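Local structure of viral CASP8 and FADD-like apoptosis regulator (Molluscum contagiosum virus subtype 1, 2BBR) at residues L157-M160 with L161-L164; L46-L49 with S50-K54; E177-E180 with Q181-R185; L79-E82 with G83-L87; A129-E132 with S133-F136. The protein blocks death-receptor-induced apoptosis by interfering with host caspase-8 recruitment and activation at the death-inducing signaling complex, and also suppresses host NF-kappa-B activation. All coordinates share one frame; numbering follows the deposited sequence.

Interaction 1 of 5, residues L157-M160 with L161-L164; sequences LADM and LRTL
Along the outer side of helix 155-163, Asp159 and Arg162 form a salt bridge one turn apart, their side chains lying alongside each other and pointing the same way. Asp159 OD1 takes the bond from Arg162 NH1 at 2.8 Å, nearly straight at 163°. The donor reaches the carboxylate on its anti side and somewhat out of its plane, whereas OD1 sits at the edge of the guanidinium, in plane. Arg162 gets there by a bend at chi3 (-59°), which turns an otherwise extended chain back along the helix. A water spans the pair, donating to Asp159 OD1 at 2.7 Å and accepting from Arg162 NH2 at 2.9 Å. The helix belongs to the second death effector domain, and its inner face is apolar: Leu157 and Leu161 lie against Leu173 of helix 167-187, and Met160 against Leu115 of helix 109-122. Asp159 O is gripped three times. Thr163 N and Thr163 OG1 both donate to it at 3.0 Å, from opposite faces of the carbonyl plane, and a second water donates at 2.8 Å while accepting from Arg162 NH1. Leu164 N donates to Met160 O at 3.1 Å.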
loop_
_atom_site.group_PDB
_atom_site.type_symbol
_atom_site.label_atom_id
_atom_site.label_comp_id
_atom_site.label_asym_id
_atom_site.label_seq_id
_atom_site.Cartn_x
_atom_site.Cartn_y
_atom_site.Cartn_z
ATOM N N LEU A 157 -7.164 10.705 8.605
ATOM C CA LEU A 157 -7.853 9.900 7.608
ATOM C C LEU A 157 -9.022 9.149 8.235
ATOM O O LEU A 157 -10.076 9.002 7.618
ATOM C CB LEU A 157 -6.890 8.904 6.962
ATOM C CG LEU A 157 -6.308 9.320 5.611
ATOM C CD1 LEU A 157 -5.254 8.321 5.173
ATOM C CD2 LEU A 157 -7.433 9.410 4.583
ATOM N N ALA A 158 -8.836 8.661 9.459
ATOM C CA ALA A 158 -9.915 7.964 10.152
ATOM C C ALA A 158 -11.086 8.931 10.329
ATOM O O ALA A 158 -12.247 8.559 10.141
ATOM C CB ALA A 158 -9.438 7.464 11.508
ATOM N N ASP A 159 -10.772 10.173 10.692
ATOM C CA ASP A 159 -11.792 11.200 10.880
ATOM C C ASP A 159 -12.543 11.459 9.581
ATOM O O ASP A 159 -13.761 11.646 9.581
ATOM C CB ASP A 159 -11.173 12.523 11.344
ATOM C CG ASP A 159 -10.603 12.455 12.744
ATOM O OD1 ASP A 159 -11.007 11.567 13.523
ATOM O OD2 ASP A 159 -9.758 13.313 13.069
ATOM N N MET A 160 -11.810 11.497 8.473
ATOM C CA MET A 160 -12.418 11.727 7.172
ATOM C C MET A 160 -13.374 10.587 6.831
ATOM O O MET A 160 -14.473 10.817 6.324
ATOM C CB MET A 160 -11.329 11.853 6.104
ATOM C CG MET A 160 -10.538 13.152 6.194
ATOM S SD MET A 160 -8.963 13.143 5.296
ATOM C CE MET A 160 -9.512 12.720 3.637
ATOM N N LEU A 161 -12.960 9.359 7.117
ATOM C CA LEU A 161 -13.798 8.201 6.844
ATOM C C LEU A 161 -15.038 8.204 7.738
ATOM O O LEU A 161 -16.119 7.791 7.312
ATOM C CB LEU A 161 -12.984 6.919 7.036
ATOM C CG LEU A 161 -11.884 6.724 5.981
ATOM C CD1 LEU A 161 -10.874 5.691 6.453
ATOM C CD2 LEU A 161 -12.521 6.304 4.659
ATOM N N ARG A 162 -14.884 8.676 8.972
ATOM C CA ARG A 162 -16.016 8.743 9.891
ATOM C C ARG A 162 -17.040 9.749 9.357
ATOM O O ARG A 162 -18.242 9.496 9.378
ATOM C CB ARG A 162 -15.559 9.165 11.289
ATOM C CG ARG A 162 -16.670 9.094 12.328
ATOM C CD ARG A 162 -16.229 9.584 13.703
ATOM N NE ARG A 162 -15.112 8.813 14.239
ATOM C CZ ARG A 162 -13.858 9.250 14.302
ATOM N NH1 ARG A 162 -13.553 10.462 13.862
ATOM N NH2 ARG A 162 -12.909 8.472 14.803
ATOM N N THR A 163 -16.554 10.884 8.862
ATOM C CA THR A 163 -17.426 11.917 8.314
ATOM C C THR A 163 -18.215 11.356 7.135
ATOM O O THR A 163 -19.378 11.704 6.923
ATOM C CB THR A 163 -16.603 13.127 7.835
ATOM O OG1 THR A 163 -15.871 13.671 8.940
ATOM C CG2 THR A 163 -17.520 14.201 7.253
ATOM N N LEU A 164 -17.564 10.486 6.372
ATOM C CA LEU A 164 -18.165 9.846 5.208
ATOM C C LEU A 164 -19.183 8.791 5.645
ATOM O O LEU A 164 -19.939 8.260 4.827
ATOM C CB LEU A 164 -17.062 9.184 4.373
ATOM C CG LEU A 164 -17.442 8.476 3.074
ATOM C CD1 LEU A 164 -18.002 9.486 2.085
ATOM C CD2 LEU A 164 -16.210 7.781 2.497
HETATM O O HOH W 1 -14.972 12.394 12.026
HETATM O O HOH W 2 -10.149 9.213 14.591
#

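Interaction 2 of 5, residues L46-L49 with S50-K54; sequences LCSL and SQQRK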
loop_
_atom_site.group_PDB
_atom_site.type_symbol
_atom_site.label_atom_id
_atom_site.label_comp_id
_atom_site.label_asym_id
_atom_site.label_seq_id
_atom_site.Cartn_x
_atom_site.Cartn_y
_atom_site.Cartn_z
ATOM N N LEU A 46 11.139 -2.240 -8.543
ATOM C CA LEU A 46 11.627 -3.605 -8.381
ATOM C C LEU A 46 13.150 -3.655 -8.406
ATOM O O LEU A 46 13.766 -4.375 -7.622
ATOM C CB LEU A 46 11.063 -4.513 -9.478
ATOM C CG LEU A 46 9.548 -4.726 -9.468
ATOM C CD1 LEU A 46 9.172 -5.713 -10.560
ATOM C CD2 LEU A 46 9.107 -5.251 -8.110
ATOM N N CYS A 47 13.755 -2.894 -9.311
ATOM C CA CYS A 47 15.208 -2.862 -9.406
ATOM C C CYS A 47 15.784 -2.330 -8.101
ATOM O O CYS A 47 16.779 -2.844 -7.594
ATOM C CB CYS A 47 15.648 -1.978 -10.575
ATOM S SG CYS A 47 15.169 -2.606 -12.209
ATOM N N SER A 48 15.150 -1.298 -7.555
ATOM C CA SER A 48 15.604 -0.716 -6.304
ATOM C C SER A 48 15.506 -1.742 -5.176
ATOM O O SER A 48 16.414 -1.862 -4.356
ATOM C CB SER A 48 14.769 0.515 -5.956
ATOM O OG SER A 48 15.244 1.110 -4.765
ATOM N N LEU A 49 14.400 -2.481 -5.133
ATOM C CA LEU A 49 14.228 -3.494 -4.101
ATOM C C LEU A 49 15.260 -4.602 -4.275
ATOM O O LEU A 49 15.782 -5.127 -3.298
ATOM C CB LEU A 49 12.815 -4.083 -4.147
ATOM C CG LEU A 49 11.667 -3.139 -3.781
ATOM C CD1 LEU A 49 10.357 -3.909 -3.828
ATOM C CD2 LEU A 49 11.885 -2.555 -2.392
ATOM N N SER A 50 15.557 -4.949 -5.524
ATOM C CA SER A 50 16.542 -5.989 -5.807
ATOM C C SER A 50 17.913 -5.573 -5.275
ATOM O O SER A 50 18.633 -6.374 -4.681
ATOM C CB SER A 50 16.627 -6.237 -7.315
ATOM O OG SER A 50 15.376 -6.655 -7.831
ATOM N N GLN A 51 18.260 -4.308 -5.488
ATOM C CA GLN A 51 19.537 -3.760 -5.035
ATOM C C GLN A 51 19.699 -3.883 -3.526
ATOM O O GLN A 51 20.809 -4.044 -3.016
ATOM C CB GLN A 51 19.633 -2.284 -5.413
ATOM C CG GLN A 51 19.782 -2.012 -6.892
ATOM C CD GLN A 51 19.455 -0.575 -7.234
ATOM O OE1 GLN A 51 19.734 0.337 -6.456
ATOM N NE2 GLN A 51 18.867 -0.362 -8.405
ATOM N N GLN A 52 18.579 -3.795 -2.819
ATOM C CA GLN A 52 18.565 -3.865 -1.363
ATOM C C GLN A 52 18.270 -5.268 -0.849
ATOM O O GLN A 52 18.239 -5.494 0.359
ATOM C CB GLN A 52 17.509 -2.898 -0.819
ATOM C CG GLN A 52 17.775 -1.438 -1.143
ATOM C CD GLN A 52 16.579 -0.554 -0.852
ATOM O OE1 GLN A 52 15.758 -0.290 -1.733
ATOM N NE2 GLN A 52 16.466 -0.101 0.389
ATOM N N ARG A 53 18.062 -6.200 -1.773
ATOM C CA ARG A 53 17.724 -7.579 -1.439
ATOM C C ARG A 53 16.445 -7.604 -0.604
ATOM O O ARG A 53 16.324 -8.351 0.370
ATOM C CB ARG A 53 18.863 -8.266 -0.684
ATOM C CG ARG A 53 18.754 -9.779 -0.741
ATOM C CD ARG A 53 19.975 -10.473 -0.170
ATOM N NE ARG A 53 19.935 -11.912 -0.425
ATOM C CZ ARG A 53 19.003 -12.733 0.050
ATOM N NH1 ARG A 53 18.025 -12.265 0.812
ATOM N NH2 ARG A 53 19.046 -14.025 -0.243
ATOM N N LYS A 54 15.493 -6.765 -0.993
ATOM C CA LYS A 54 14.209 -6.699 -0.308
ATOM C C LYS A 54 13.151 -7.343 -1.191
ATOM O O LYS A 54 12.019 -7.560 -0.760
ATOM C CB LYS A 54 13.818 -5.246 -0.026
ATOM C CG LYS A 54 14.685 -4.552 1.007
ATOM C CD LYS A 54 14.240 -3.112 1.216
ATOM C CE LYS A 54 15.112 -2.404 2.242
ATOM N NZ LYS A 54 14.700 -0.986 2.426
#
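Gln51 lies back along the helix over the carbonyl of Cys47, four residues earlier. Its CB sits 3.4 Å from Ser48 O; CG then comes within 3.2 Å of Cys47 O, and the extended chain carries CD past the same oxygen, leaving NE2 3.3 Å from Cys47 O. Cys47 O also accepts the helical bond of Gln51 N. Ser50 also turns to its own helix. With OG beside the backbone N (chi1 -60°), the hydroxyl donates to Leu46 O at 2.8 Å from above the carbonyl plane, while Ser50 N reaches that oxygen from the opposite face. Helix 42-51 of the first death effector domain finishes in a Schellman motif, in which Lys54 N donates to Leu49 O at 2.8 Å, almost straight at 173°, and Arg53 N to Ser50 O at 3.0 Å. Arg53 makes the turn with a positive phi of 58°, and its guanidinium forms a salt bridge with Glu6. Leu49 CD2 meets Lys54 CB at 4.1 Å, the two side chains crossing at about a right angle. The carbonyls of Leu49 and Ser50 in the last turn are thus satisfied from within the chain, and the Ser50 hydroxyl is spent on the helix backbone, at Leu46 O.

Interaction 3 of 5, residues E177-E180 with Q181-R185; sequences EQQE and QARYR
Gln179 and Arg183 meet one turn apart in a surface contact of polar side chains in the C-terminal half of helix 167-187, the last and longest helix of the chain. The two run side by side in the same direction, amide and guanidinium planes turned 38° apart. Arg183 is extended from CG to NE, and with CG beside the backbone N (chi1 -75°) it doubles back along the helix. NH1 consequently reaches Gln179 CB at 3.2 Å, and from there makes a weak bond to Gln179 O at 3.4 Å. That oxygen already accepts the helical bond of Arg183 N at 3.0 Å, while CG of the arginine passes close to it. The second pair, Gln178 and Gln181, also lies alongside, but its amides are turned strongly against each other and their OE1 atoms come no nearer than 3.7 Å. A water links the backbone instead: it donates to Gln178 O at 2.7 Å and to Gln181 OE1 at 3.2 Å. Within 181-185, Gln181 NE2 stands above one face of the Arg185 guanidinium, toward its rim. The carboxylates have partners elsewhere, Glu177 accepting from Val154 N and Glu180 bonding His194, a residue of the C-terminal histidine tag. Glu180 OE2 and Arg183 NE remain 5.8 Å apart, too far to pair directly. The regular backbone bonds therefore carry most of the cohesion here, and the side chains add one weak bond, one water bridge and probably a mild electrostatic attraction.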
loop_
_atom_site.group_PDB
_atom_site.type_symbol
_atom_site.label_atom_id
_atom_site.label_comp_id
_atom_site.label_asym_id
_atom_site.label_seq_id
_atom_site.Cartn_x
_atom_site.Cartn_y
_atom_site.Cartn_z
ATOM N N GLU A 177 -3.790 2.287 14.199
ATOM C CA GLU A 177 -2.991 3.258 14.931
ATOM C C GLU A 177 -2.727 2.796 16.352
ATOM O O GLU A 177 -1.618 2.960 16.863
ATOM C CB GLU A 177 -3.655 4.638 14.939
ATOM C CG GLU A 177 -2.733 5.702 15.522
ATOM C CD GLU A 177 -3.203 7.120 15.287
ATOM O OE1 GLU A 177 -3.764 7.403 14.207
ATOM O OE2 GLU A 177 -2.982 7.965 16.177
ATOM N N GLN A 178 -3.739 2.219 16.990
ATOM C CA GLN A 178 -3.582 1.725 18.352
ATOM C C GLN A 178 -2.609 0.548 18.396
ATOM O O GLN A 178 -1.793 0.443 19.315
ATOM C CB GLN A 178 -4.940 1.319 18.924
ATOM C CG GLN A 178 -5.885 2.485 19.161
ATOM C CD GLN A 178 -5.294 3.522 20.089
ATOM O OE1 GLN A 178 -4.532 4.392 19.664
ATOM N NE2 GLN A 178 -5.627 3.424 21.371
ATOM N N GLN A 179 -2.679 -0.333 17.404
ATOM C CA GLN A 179 -1.775 -1.476 17.345
ATOM C C GLN A 179 -0.334 -1.017 17.144
ATOM O O GLN A 179 0.587 -1.539 17.775
ATOM C CB GLN A 179 -2.178 -2.414 16.204
ATOM C CG GLN A 179 -3.435 -3.221 16.484
ATOM C CD GLN A 179 -3.901 -4.010 15.278
ATOM O OE1 GLN A 179 -3.100 -4.636 14.585
ATOM N NE2 GLN A 179 -5.205 -3.995 15.030
ATOM N N GLU A 180 -0.136 -0.049 16.256
ATOM C CA GLU A 180 1.203 0.468 16.001
ATOM C C GLU A 180 1.756 1.149 17.252
ATOM O O GLU A 180 2.930 0.993 17.582
ATOM C CB GLU A 180 1.177 1.456 14.828
ATOM C CG GLU A 180 2.467 2.253 14.664
ATOM C CD GLU A 180 3.690 1.384 14.406
ATOM O OE1 GLU A 180 4.820 1.899 14.556
ATOM O OE2 GLU A 180 3.531 0.199 14.043
ATOM N N GLN A 181 0.912 1.905 17.940
ATOM C CA GLN A 181 1.328 2.592 19.158
ATOM C C GLN A 181 1.749 1.586 20.227
ATOM O O GLN A 181 2.755 1.779 20.912
ATOM C CB GLN A 181 0.185 3.459 19.686
ATOM C CG GLN A 181 0.492 4.178 20.989
ATOM C CD GLN A 181 -0.690 4.982 21.498
ATOM O OE1 GLN A 181 -1.683 4.426 21.974
ATOM N NE2 GLN A 181 -0.594 6.298 21.391
ATOM N N ALA A 182 0.973 0.515 20.371
ATOM C CA ALA A 182 1.277 -0.511 21.364
ATOM C C ALA A 182 2.585 -1.221 21.024
ATOM O O ALA A 182 3.388 -1.522 21.913
ATOM C CB ALA A 182 0.135 -1.517 21.442
ATOM N N ARG A 183 2.792 -1.500 19.742
ATOM C CA ARG A 183 4.012 -2.163 19.305
ATOM C C ARG A 183 5.231 -1.297 19.587
ATOM O O ARG A 183 6.246 -1.784 20.085
ATOM C CB ARG A 183 3.944 -2.487 17.814
ATOM C CG ARG A 183 3.043 -3.661 17.475
ATOM C CD ARG A 183 3.189 -4.026 16.012
ATOM N NE ARG A 183 2.485 -5.256 15.658
ATOM C CZ ARG A 183 1.164 -5.397 15.667
ATOM N NH1 ARG A 183 0.385 -4.383 16.012
ATOM N NH2 ARG A 183 0.621 -6.559 15.325
ATOM N N TYR A 184 5.135 -0.012 19.269
ATOM C CA TYR A 184 6.244 0.901 19.509
ATOM C C TYR A 184 6.524 1.071 20.999
ATOM O O TYR A 184 7.670 0.998 21.437
ATOM C CB TYR A 184 5.961 2.277 18.899
ATOM C CG TYR A 184 6.916 3.337 19.406
ATOM C CD1 TYR A 184 8.274 3.286 19.093
ATOM C CD2 TYR A 184 6.478 4.342 20.267
ATOM C CE1 TYR A 184 9.175 4.203 19.632
ATOM C CE2 TYR A 184 7.369 5.264 20.812
ATOM C CZ TYR A 184 8.714 5.188 20.494
ATOM O OH TYR A 184 9.599 6.075 21.061
ATOM N N ARG A 185 5.473 1.295 21.779
ATOM C CA ARG A 185 5.627 1.516 23.211
ATOM C C ARG A 185 5.962 0.297 24.061
ATOM O O ARG A 185 6.684 0.419 25.051
ATOM C CB ARG A 185 4.367 2.183 23.766
ATOM C CG ARG A 185 4.112 3.565 23.206
ATOM C CD ARG A 185 2.886 4.206 23.833
ATOM N NE ARG A 185 2.722 5.587 23.390
ATOM C CZ ARG A 185 1.782 6.412 23.836
ATOM N NH1 ARG A 185 0.904 6.002 24.743
ATOM N NH2 ARG A 185 1.722 7.657 23.378
HETATM O O HOH W 3 -2.141 1.301 21.884
#

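Interaction 4 of 5, residues L79-E82 with G83-L87; sequences LSKE and GAEQL
Glu85 OE2 has two partners: Lys81 NZ donates to it at 2.6 Å in a salt bridge, and the hydroxyl of Tyr65, from helix 57-66, is hydrogen-bonded to it as well. The ammonium comes on the syn side of the carboxylate, 32° out of its plane. Lys81 is extended as far as CE and bends only at chi4 (-69°), which swings NZ onto the oxygen. The other carboxylate oxygen, Glu85 OE1, accepts from a water at 2.8 Å; the same water makes weak bonds to Lys81 NZ and Glu82 OE2. Short helix 81-85 starts at Ser80, the N-cap, whose OG accepts from Gly83 N at 3.2 Å. On the inner side Leu79 CD1 meets Leu87 CD1 at 4.5 Å, and both leucines continue onto helix 57-66, on Val61 and Leu57. At the far end a second water joins Glu82 O to Gln86 NE2, at 2.8 Å from each. Glu82 OE2 and Glu85 OE1 stand 4.5 Å apart as like charges; the nearby ammonium and the water that touches both probably ease their repulsion.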
loop_
_atom_site.group_PDB
_atom_site.type_symbol
_atom_site.label_atom_id
_atom_site.label_comp_id
_atom_site.label_asym_id
_atom_site.label_seq_id
_atom_site.Cartn_x
_atom_site.Cartn_y
_atom_site.Cartn_z
ATOM N N LEU A 79 0.808 -20.989 -5.254
ATOM C CA LEU A 79 0.200 -20.767 -3.953
ATOM C C LEU A 79 -1.279 -20.443 -4.007
ATOM O O LEU A 79 -1.731 -19.655 -4.838
ATOM C CB LEU A 79 0.909 -19.621 -3.228
ATOM C CG LEU A 79 2.369 -19.816 -2.828
ATOM C CD1 LEU A 79 2.925 -18.520 -2.263
ATOM C CD2 LEU A 79 2.477 -20.938 -1.812
ATOM N N SER A 80 -2.030 -21.064 -3.106
ATOM C CA SER A 80 -3.450 -20.796 -2.977
ATOM C C SER A 80 -3.531 -19.551 -2.091
ATOM O O SER A 80 -2.517 -19.090 -1.561
ATOM C CB SER A 80 -4.143 -21.948 -2.258
ATOM O OG SER A 80 -3.667 -22.048 -0.925
ATOM N N LYS A 81 -4.732 -19.018 -1.923
ATOM C CA LYS A 81 -4.940 -17.849 -1.081
ATOM C C LYS A 81 -4.382 -18.091 0.328
ATOM O O LYS A 81 -3.696 -17.233 0.891
ATOM C CB LYS A 81 -6.438 -17.541 -1.015
ATOM C CG LYS A 81 -6.832 -16.379 -0.123
ATOM C CD LYS A 81 -8.329 -16.128 -0.230
ATOM C CE LYS A 81 -8.788 -15.004 0.685
ATOM N NZ LYS A 81 -8.714 -15.376 2.126
ATOM N N GLU A 82 -4.670 -19.264 0.886
ATOM C CA GLU A 82 -4.204 -19.619 2.226
ATOM C C GLU A 82 -2.682 -19.741 2.277
ATOM O O GLU A 82 -2.055 -19.356 3.264
ATOM C CB GLU A 82 -4.837 -20.938 2.686
ATOM C CG GLU A 82 -6.322 -20.875 3.040
ATOM C CD GLU A 82 -7.215 -20.562 1.851
ATOM O OE1 GLU A 82 -6.849 -20.928 0.715
ATOM O OE2 GLU A 82 -8.294 -19.967 2.060
ATOM N N GLY A 83 -2.090 -20.285 1.218
ATOM C CA GLY A 83 -0.645 -20.419 1.175
ATOM C C GLY A 83 0.013 -19.050 1.199
ATOM O O GLY A 83 1.049 -18.848 1.835
ATOM N N ALA A 84 -0.600 -18.097 0.504
ATOM C CA ALA A 84 -0.075 -16.740 0.454
ATOM C C ALA A 84 -0.255 -16.039 1.799
ATOM O O ALA A 84 0.610 -15.282 2.234
ATOM C CB ALA A 84 -0.776 -15.954 -0.646
ATOM N N GLU A 85 -1.380 -16.292 2.459
ATOM C CA GLU A 85 -1.639 -15.666 3.749
ATOM C C GLU A 85 -0.604 -16.075 4.796
ATOM O O GLU A 85 -0.367 -15.349 5.760
ATOM C CB GLU A 85 -3.071 -15.980 4.206
ATOM C CG GLU A 85 -4.102 -15.336 3.284
ATOM C CD GLU A 85 -5.541 -15.713 3.584
ATOM O OE1 GLU A 85 -5.785 -16.826 4.084
ATOM O OE2 GLU A 85 -6.428 -14.892 3.285
ATOM N N GLN A 86 0.037 -17.220 4.596
ATOM C CA GLN A 86 1.059 -17.668 5.533
ATOM C C GLN A 86 2.307 -16.791 5.454
ATOM O O GLN A 86 3.125 -16.793 6.372
ATOM C CB GLN A 86 1.441 -19.125 5.263
ATOM C CG GLN A 86 0.406 -20.129 5.748
ATOM C CD GLN A 86 0.164 -20.024 7.242
ATOM O OE1 GLN A 86 1.109 -19.972 8.026
ATOM N NE2 GLN A 86 -1.102 -19.994 7.644
ATOM N N LEU A 87 2.446 -16.029 4.370
ATOM C CA LEU A 87 3.613 -15.165 4.200
ATOM C C LEU A 87 3.364 -13.698 4.519
ATOM O O LEU A 87 4.299 -12.894 4.512
ATOM C CB LEU A 87 4.162 -15.283 2.774
ATOM C CG LEU A 87 4.535 -16.694 2.314
ATOM C CD1 LEU A 87 5.295 -16.609 1.000
ATOM C CD2 LEU A 87 5.383 -17.389 3.369
HETATM O O HOH W 4 -8.445 -17.577 4.472
HETATM O O HOH W 5 -3.266 -19.681 5.817
#

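Interaction 5 of 5, residues A129-E132 with S133-F136; sequences ALSE and SSRF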
loop_
_atom_site.group_PDB
_atom_site.type_symbol
_atom_site.label_atom_id
_atom_site.label_comp_id
_atom_site.label_asym_id
_atom_site.label_seq_id
_atom_site.Cartn_x
_atom_site.Cartn_y
_atom_site.Cartn_z
ATOM N N ALA A 129 -2.278 19.140 -5.446
ATOM C CA ALA A 129 -1.736 17.787 -5.447
ATOM C C ALA A 129 -2.823 16.760 -5.725
ATOM O O ALA A 129 -2.548 15.565 -5.832
ATOM C CB ALA A 129 -1.076 17.491 -4.105
ATOM N N LEU A 130 -4.060 17.232 -5.847
ATOM C CA LEU A 130 -5.190 16.348 -6.089
ATOM C C LEU A 130 -6.089 16.828 -7.220
ATOM O O LEU A 130 -6.246 18.031 -7.442
ATOM C CB LEU A 130 -6.028 16.226 -4.818
ATOM C CG LEU A 130 -5.320 15.722 -3.560
ATOM C CD1 LEU A 130 -6.234 15.903 -2.359
ATOM C CD2 LEU A 130 -4.934 14.261 -3.741
ATOM N N SER A 131 -6.681 15.873 -7.931
ATOM C CA SER A 131 -7.595 16.175 -9.025
ATOM C C SER A 131 -8.649 15.077 -9.051
ATOM O O SER A 131 -8.587 14.128 -8.265
ATOM C CB SER A 131 -6.857 16.210 -10.366
ATOM O OG SER A 131 -6.477 14.909 -10.778
ATOM N N GLU A 132 -9.608 15.205 -9.962
ATOM C CA GLU A 132 -10.681 14.229 -10.087
ATOM C C GLU A 132 -10.170 12.858 -10.519
ATOM O O GLU A 132 -10.912 11.878 -10.506
ATOM C CB GLU A 132 -11.734 14.743 -11.072
ATOM C CG GLU A 132 -12.328 16.078 -10.647
ATOM C CD GLU A 132 -13.429 16.566 -11.564
ATOM O OE1 GLU A 132 -14.493 15.916 -11.620
ATOM O OE2 GLU A 132 -13.230 17.604 -12.230
ATOM N N SER A 133 -8.897 12.783 -10.897
ATOM C CA SER A 133 -8.326 11.510 -11.310
ATOM C C SER A 133 -7.446 10.889 -10.225
ATOM O O SER A 133 -6.941 9.782 -10.392
ATOM C CB SER A 133 -7.511 11.682 -12.595
ATOM O OG SER A 133 -6.432 12.580 -12.402
ATOM N N SER A 134 -7.268 11.594 -9.110
ATOM C CA SER A 134 -6.430 11.085 -8.025
ATOM C C SER A 134 -6.985 9.843 -7.340
ATOM O O SER A 134 -8.132 9.824 -6.900
ATOM C CB SER A 134 -6.209 12.171 -6.968
ATOM O OG SER A 134 -5.488 13.270 -7.493
ATOM N N ARG A 135 -6.150 8.812 -7.243
ATOM C CA ARG A 135 -6.525 7.558 -6.592
ATOM C C ARG A 135 -6.408 7.728 -5.076
ATOM O O ARG A 135 -5.798 8.687 -4.600
ATOM C CB ARG A 135 -5.579 6.431 -7.021
ATOM C CG ARG A 135 -5.459 6.196 -8.519
ATOM C CD ARG A 135 -4.556 4.992 -8.780
ATOM N NE ARG A 135 -4.520 4.600 -10.187
ATOM C CZ ARG A 135 -3.756 5.174 -11.111
ATOM N NH1 ARG A 135 -2.950 6.175 -10.789
ATOM N NH2 ARG A 135 -3.799 4.744 -12.365
ATOM N N PHE A 136 -6.976 6.795 -4.317
ATOM C CA PHE A 136 -6.880 6.869 -2.863
ATOM C C PHE A 136 -5.415 6.865 -2.412
ATOM O O PHE A 136 -5.042 7.628 -1.518
ATOM C CB PHE A 136 -7.615 5.702 -2.197
ATOM C CG PHE A 136 -7.594 5.756 -0.691
ATOM C CD1 PHE A 136 -8.336 6.709 -0.004
ATOM C CD2 PHE A 136 -6.810 4.870 0.040
ATOM C CE1 PHE A 136 -8.296 6.777 1.388
ATOM C CE2 PHE A 136 -6.765 4.930 1.429
ATOM C CZ PHE A 136 -7.506 5.884 2.107
#
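The flat peptide carbonyl of Ser131 receives Ser134 N over its face: the donor stands 60° out of the carbonyl plane, 3.0 Å from Ser131 O, and so misses the lone pairs although the N-H itself points well at the oxygen. This bond closes a type I beta turn from Ser131 to Ser134, in the loop between helices 109-122 and 136-145 of the second death effector domain. Three serine hydroxyls tie the turn together. Ser131 OG accepts twice, from Ser133 N at 3.2 Å, which makes an ST turn, and from Ser133 OG at 2.8 Å. Both hydroxyls lie between the backbone N and the carbonyl carbon of their own residues (chi1 72° and 61°), which brings the two oxygens within hydrogen-bonding distance. Ser134 OG, beside its own backbone N, reaches back and accepts from Ser131 N at 2.9 Å, while Leu130 CD2 lies against it at 3.9 Å. Leu130 itself reaches Cys120 of helix 109-122 and Leu139 of helix 136-145. Beyond the turn, Arg135 occupies the N-cap position of helix 136-145, forms a salt bridge with Glu138 and donates from NE to His23, which falls in the sequence range of the first domain. With one backbone N-H bonded to the hydroxyl of the buried Ser134 and two donors meeting on Ser131 OG, the loop, which has no regular helix or strand here, supplies several of its own polar partners.

Only interactions 1 and 5 touch: Phe136 CE1 packs on Leu157 CD2 at 4.2 Å, although their centres are 17 Å apart, so the start of helix 136-145 and helix 155-163 share one apolar core in the second death effector domain. Interaction 3, on the next helix, 167-187, comes within about 6 Å of interaction 1 at the nearest atoms without contact. Interaction 2 lies in the first domain, across the chain's centre from interaction 1, with centres about 35 Å apart. Interactions 2 and 4 approach to about 11 Å between nearest atoms. Interaction 4 ends at Leu87, immediately before Leu88, which with Arg95 and Lys98 lines the azide site.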